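Local atomic coordinates of putative tryptophan halogenase (PDB entry 6Y1W), a protein that probably acts as a flavin-dependent halogenase, a member of the tryptophan halogenase family expected to bind FAD. Residues 226-240 / 322-335. Residues are numbered along the deposited sequence; the frame is centred on the assembly and turned at random. Where two conformers were deposited one is given.
Sequences ALLIGQTLGVGSEDW and PNQRHRVWEKNCVA
Glu-238 and Gln-324 form the hydrogen-bonded pair of an antiparallel ladder between strands 237-239 and 323-325: Glu-238 N donates to Gln-324 O at 2.7 Å, nearly straight, whereas the return bond from Gln-324 N is weak. Backbone bonds from His-326 N to Gly-236 O and from Trp-240 N to Pro-322 O prolong the pairing at both ends. Strand 341-342 continues this small sheet beyond 323-325.

Polar side chains reinforce the ladder. Glu-238 and Gln-324 run side by side, and in the conformer given NE2 of Gln-324 meets OE1 of Glu-238 at 3.0 Å, with carboxylate and amide planes 29° apart. In Arg-325, CG stands opposite the backbone N (chi1 -161°) and the chain bends at chi2 and chi3; this folding brings NH2 to Val-235 O at 2.7 Å, in the guanidinium plane. Ser-237 OG, in the conformer given, and Ile-229 CG2 lie over opposite faces of that group, and its NE also bonds to Ala-339 O. A water joins the same Ser-237 OG to Asn-323 OD1.

Apolar contacts run along helix 227-232, which crosses strand 333-335 at 103°, and the turn after it. Ile-229 sends CG2 against Ala-335 CB (3.8 Å) and CD1 against Glu-330 CB, while Leu-233 CD1 reaches Cys-333 CB at 3.6 Å. Val-235 CG2 packs on the Glu-330 chain, whose OE1 is salt-bridged to Arg-327 NE (2.7 Å).

Trp-240 lays one ring face over the Asn-323/Gln-324 backbone, Asn-323 C lying 3.8 Å above its plane, toward the rim. The chemistry thus divides: directional bonds set the strand register, apolar packing seats the helical segment over strands 329-330 and 333-335, at one end of a sheet consistent with the family's Rossmann-type fold, and Arg-325 links both regions.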
# COMPACT_ATOMS: atom_id res chain seq x y z
N ALA A 226 2.46 -29.59 -12.42
CA ALA A 226 2.35 -28.42 -13.29
C ALA A 226 2.06 -28.84 -14.73
O ALA A 226 2.75 -28.43 -15.68
CB ALA A 226 3.59 -27.52 -13.21
N LEU A 227 1.03 -29.65 -14.89
CA LEU A 227 0.73 -30.23 -16.21
C LEU A 227 0.50 -29.16 -17.27
O LEU A 227 0.82 -29.36 -18.45
CB LEU A 227 -0.51 -31.10 -16.11
CG LEU A 227 -0.52 -32.30 -15.16
CD1 LEU A 227 -1.82 -33.06 -15.33
CD2 LEU A 227 0.66 -33.21 -15.47
N LEU A 228 -0.13 -28.05 -16.90
CA LEU A 228 -0.43 -27.02 -17.89
C LEU A 228 0.65 -25.94 -17.97
O LEU A 228 1.20 -25.70 -19.05
CB LEU A 228 -1.81 -26.39 -17.59
CG LEU A 228 -2.97 -27.38 -17.37
CD1 LEU A 228 -4.30 -26.59 -17.19
CD2 LEU A 228 -3.11 -28.34 -18.51
N ILE A 229 0.94 -25.26 -16.85
CA ILE A 229 1.84 -24.12 -16.90
C ILE A 229 3.26 -24.58 -17.17
O ILE A 229 4.04 -23.86 -17.80
CB ILE A 229 1.72 -23.31 -15.58
CG1 ILE A 229 2.38 -21.93 -15.69
CG2 ILE A 229 2.29 -24.11 -14.39
CD1 ILE A 229 1.57 -20.87 -16.47
N GLY A 230 3.59 -25.80 -16.73
CA GLY A 230 4.94 -26.32 -16.89
C GLY A 230 5.09 -27.28 -18.05
O GLY A 230 5.82 -26.99 -19.01
N GLN A 231 4.41 -28.43 -17.97
CA GLN A 231 4.67 -29.47 -18.96
C GLN A 231 4.19 -29.08 -20.35
O GLN A 231 4.78 -29.49 -21.35
CB GLN A 231 4.00 -30.77 -18.53
CG GLN A 231 4.55 -31.28 -17.17
CD GLN A 231 4.16 -32.70 -16.85
OE1 GLN A 231 4.06 -33.54 -17.74
NE2 GLN A 231 3.98 -32.99 -15.58
N THR A 232 3.13 -28.27 -20.44
CA THR A 232 2.55 -27.87 -21.72
C THR A 232 3.10 -26.52 -22.18
O THR A 232 3.67 -26.41 -23.26
CB THR A 232 1.02 -27.81 -21.64
OG1 THR A 232 0.49 -29.08 -21.24
CG2 THR A 232 0.43 -27.44 -23.02
N LEU A 233 2.95 -25.49 -21.36
CA LEU A 233 3.35 -24.16 -21.79
C LEU A 233 4.82 -23.84 -21.53
O LEU A 233 5.30 -22.80 -22.00
CB LEU A 233 2.45 -23.12 -21.12
CG LEU A 233 0.96 -23.25 -21.49
CD1 LEU A 233 0.12 -22.28 -20.71
CD2 LEU A 233 0.76 -22.98 -22.99
N GLY A 234 5.53 -24.67 -20.76
CA GLY A 234 6.97 -24.49 -20.64
C GLY A 234 7.43 -23.27 -19.88
O GLY A 234 8.53 -22.76 -20.14
N VAL A 235 6.62 -22.75 -18.95
CA VAL A 235 7.04 -21.61 -18.15
C VAL A 235 7.99 -22.14 -17.09
O VAL A 235 7.65 -23.07 -16.35
CB VAL A 235 5.83 -20.91 -17.50
CG1 VAL A 235 6.29 -19.73 -16.70
CG2 VAL A 235 4.77 -20.53 -18.57
N GLY A 236 9.21 -21.63 -17.07
CA GLY A 236 10.18 -22.06 -16.08
C GLY A 236 9.93 -21.39 -14.74
O GLY A 236 9.01 -20.58 -14.58
N SER A 237 10.80 -21.70 -13.76
CA SER A 237 10.70 -21.11 -12.44
C SER A 237 12.06 -20.57 -11.99
O SER A 237 13.10 -21.05 -12.44
CB SER A 237 10.16 -22.12 -11.44
OG SER A 237 8.98 -22.70 -11.99
N GLU A 238 12.01 -19.56 -11.11
CA GLU A 238 13.19 -18.90 -10.55
C GLU A 238 13.67 -19.76 -9.39
O GLU A 238 12.85 -20.19 -8.58
CB GLU A 238 12.85 -17.48 -10.07
CG GLU A 238 14.08 -16.56 -9.86
CD GLU A 238 13.80 -15.33 -8.97
OE1 GLU A 238 12.62 -14.93 -8.78
OE2 GLU A 238 14.78 -14.75 -8.44
N ASP A 239 14.95 -20.08 -9.37
CA ASP A 239 15.53 -20.94 -8.35
C ASP A 239 15.94 -20.10 -7.14
O ASP A 239 16.78 -19.20 -7.27
CB ASP A 239 16.73 -21.67 -8.95
CG ASP A 239 17.45 -22.57 -7.97
OD1 ASP A 239 16.91 -22.90 -6.89
OD2 ASP A 239 18.57 -22.97 -8.31
N TRP A 240 15.38 -20.41 -5.97
CA TRP A 240 15.72 -19.66 -4.78
C TRP A 240 16.58 -20.48 -3.83
O TRP A 240 16.83 -20.04 -2.70
CB TRP A 240 14.46 -19.16 -4.07
CG TRP A 240 13.70 -18.07 -4.80
CD1 TRP A 240 14.17 -17.23 -5.78
CD2 TRP A 240 12.32 -17.70 -4.59
NE1 TRP A 240 13.17 -16.37 -6.18
CE2 TRP A 240 12.03 -16.63 -5.47
CE3 TRP A 240 11.32 -18.18 -3.74
CZ2 TRP A 240 10.77 -16.03 -5.52
CZ3 TRP A 240 10.07 -17.56 -3.80
CH2 TRP A 240 9.81 -16.51 -4.68
N PRO A 322 12.28 -24.26 -3.11
CA PRO A 322 11.80 -22.87 -3.03
C PRO A 322 11.94 -22.20 -4.38
O PRO A 322 13.02 -22.22 -4.98
CB PRO A 322 12.73 -22.22 -2.00
CG PRO A 322 14.04 -23.07 -2.16
CD PRO A 322 13.56 -24.46 -2.40
N ASN A 323 10.83 -21.65 -4.88
CA ASN A 323 10.81 -21.14 -6.25
C ASN A 323 9.57 -20.29 -6.52
O ASN A 323 8.56 -20.35 -5.81
CB ASN A 323 10.84 -22.29 -7.25
CG ASN A 323 9.46 -22.92 -7.43
OD1 ASN A 323 8.67 -22.47 -8.27
ND2 ASN A 323 9.15 -23.90 -6.59
N GLN A 324 9.63 -19.54 -7.63
CA GLN A 324 8.45 -18.88 -8.17
C GLN A 324 8.44 -19.12 -9.67
O GLN A 324 9.47 -18.99 -10.33
CB GLN A 324 8.39 -17.36 -7.85
CG GLN A 324 9.20 -16.37 -8.77
CD GLN A 324 8.81 -14.89 -8.60
OE1 GLN A 324 7.68 -14.47 -8.90
NE2 GLN A 324 9.77 -14.08 -8.16
N ARG A 325 7.27 -19.49 -10.19
CA ARG A 325 7.07 -19.58 -11.63
C ARG A 325 7.38 -18.20 -12.23
O ARG A 325 7.00 -17.18 -11.65
CB ARG A 325 5.62 -20.01 -11.88
CG ARG A 325 5.24 -20.59 -13.21
CD ARG A 325 5.95 -21.87 -13.56
NE ARG A 325 5.62 -23.07 -12.80
CZ ARG A 325 5.96 -24.29 -13.19
NH1 ARG A 325 5.67 -25.34 -12.44
NH2 ARG A 325 6.63 -24.48 -14.33
N HIS A 326 8.08 -18.17 -13.37
CA HIS A 326 8.46 -16.87 -13.93
C HIS A 326 7.25 -16.02 -14.26
O HIS A 326 7.27 -14.79 -14.10
CB HIS A 326 9.31 -17.05 -15.19
CG HIS A 326 10.70 -17.49 -14.88
ND1 HIS A 326 11.50 -16.84 -13.96
CD2 HIS A 326 11.42 -18.54 -15.34
CE1 HIS A 326 12.66 -17.45 -13.89
NE2 HIS A 326 12.65 -18.49 -14.72
N ARG A 327 6.20 -16.64 -14.80
CA ARG A 327 4.93 -15.97 -15.01
C ARG A 327 3.86 -16.90 -14.48
O ARG A 327 3.91 -18.10 -14.74
CB ARG A 327 4.73 -15.67 -16.52
CG ARG A 327 5.78 -14.72 -17.05
CD ARG A 327 5.70 -14.55 -18.57
NE ARG A 327 5.86 -15.80 -19.30
CZ ARG A 327 7.00 -16.48 -19.42
NH1 ARG A 327 8.11 -16.02 -18.84
NH2 ARG A 327 7.03 -17.61 -20.12
N VAL A 328 2.94 -16.37 -13.68
CA VAL A 328 1.90 -17.26 -13.18
C VAL A 328 0.69 -17.30 -14.10
O VAL A 328 -0.04 -18.30 -14.08
CB VAL A 328 1.49 -16.87 -11.75
CG1 VAL A 328 2.64 -17.23 -10.80
CG2 VAL A 328 1.20 -15.40 -11.63
N TRP A 329 0.53 -16.29 -14.95
CA TRP A 329 -0.52 -16.28 -15.96
C TRP A 329 0.20 -16.28 -17.30
O TRP A 329 0.94 -15.34 -17.61
CB TRP A 329 -1.41 -15.04 -15.83
CG TRP A 329 -2.66 -15.05 -16.71
CD1 TRP A 329 -2.88 -15.77 -17.84
CD2 TRP A 329 -3.84 -14.30 -16.46
NE1 TRP A 329 -4.14 -15.50 -18.34
CE2 TRP A 329 -4.74 -14.59 -17.52
CE3 TRP A 329 -4.22 -13.40 -15.48
CZ2 TRP A 329 -6.01 -14.04 -17.59
CZ3 TRP A 329 -5.50 -12.81 -15.56
CH2 TRP A 329 -6.36 -13.13 -16.62
N GLU A 330 -0.02 -17.33 -18.08
CA GLU A 330 0.61 -17.46 -19.40
C GLU A 330 -0.50 -17.83 -20.37
O GLU A 330 -1.17 -18.84 -20.16
CB GLU A 330 1.71 -18.53 -19.36
CG GLU A 330 2.31 -18.90 -20.71
CD GLU A 330 3.39 -17.96 -21.12
OE1 GLU A 330 3.64 -16.98 -20.38
OE2 GLU A 330 3.99 -18.19 -22.19
N LYS A 331 -0.68 -17.01 -21.42
CA LYS A 331 -1.75 -17.25 -22.39
C LYS A 331 -3.07 -17.40 -21.64
O LYS A 331 -3.46 -16.48 -20.93
CB LYS A 331 -1.45 -18.48 -23.25
CG LYS A 331 -0.08 -18.39 -24.00
CD LYS A 331 0.05 -19.39 -25.15
CE LYS A 331 1.34 -19.15 -25.96
NZ LYS A 331 1.55 -17.70 -26.11
N ASN A 332 -3.79 -18.51 -21.80
CA ASN A 332 -5.08 -18.68 -21.13
C ASN A 332 -5.00 -19.65 -19.94
O ASN A 332 -5.98 -20.33 -19.63
CB ASN A 332 -6.17 -19.13 -22.11
CG ASN A 332 -5.93 -20.53 -22.69
OD1 ASN A 332 -4.80 -21.00 -22.78
ND2 ASN A 332 -7.00 -21.20 -23.05
N CYS A 333 -3.86 -19.66 -19.26
CA CYS A 333 -3.62 -20.54 -18.12
C CYS A 333 -3.14 -19.73 -16.92
O CYS A 333 -2.22 -18.91 -17.04
CB CYS A 333 -2.57 -21.60 -18.49
SG CYS A 333 -2.16 -22.71 -17.11
N VAL A 334 -3.79 -19.91 -15.77
CA VAL A 334 -3.35 -19.29 -14.51
C VAL A 334 -2.95 -20.41 -13.57
O VAL A 334 -3.76 -21.29 -13.26
CB VAL A 334 -4.46 -18.41 -13.89
CG1 VAL A 334 -3.99 -17.83 -12.57
CG2 VAL A 334 -4.85 -17.25 -14.83
N ALA A 335 -1.68 -20.37 -13.10
CA ALA A 335 -1.25 -21.36 -12.11
C ALA A 335 -1.56 -20.90 -10.69
O ALA A 335 -1.41 -19.72 -10.36
CB ALA A 335 0.25 -21.65 -12.25
O HOH W 1 3.89 -20.86 -23.54
O HOH W 2 7.22 -23.39 -10.22
O HOH W 3 14.55 -23.78 -6.16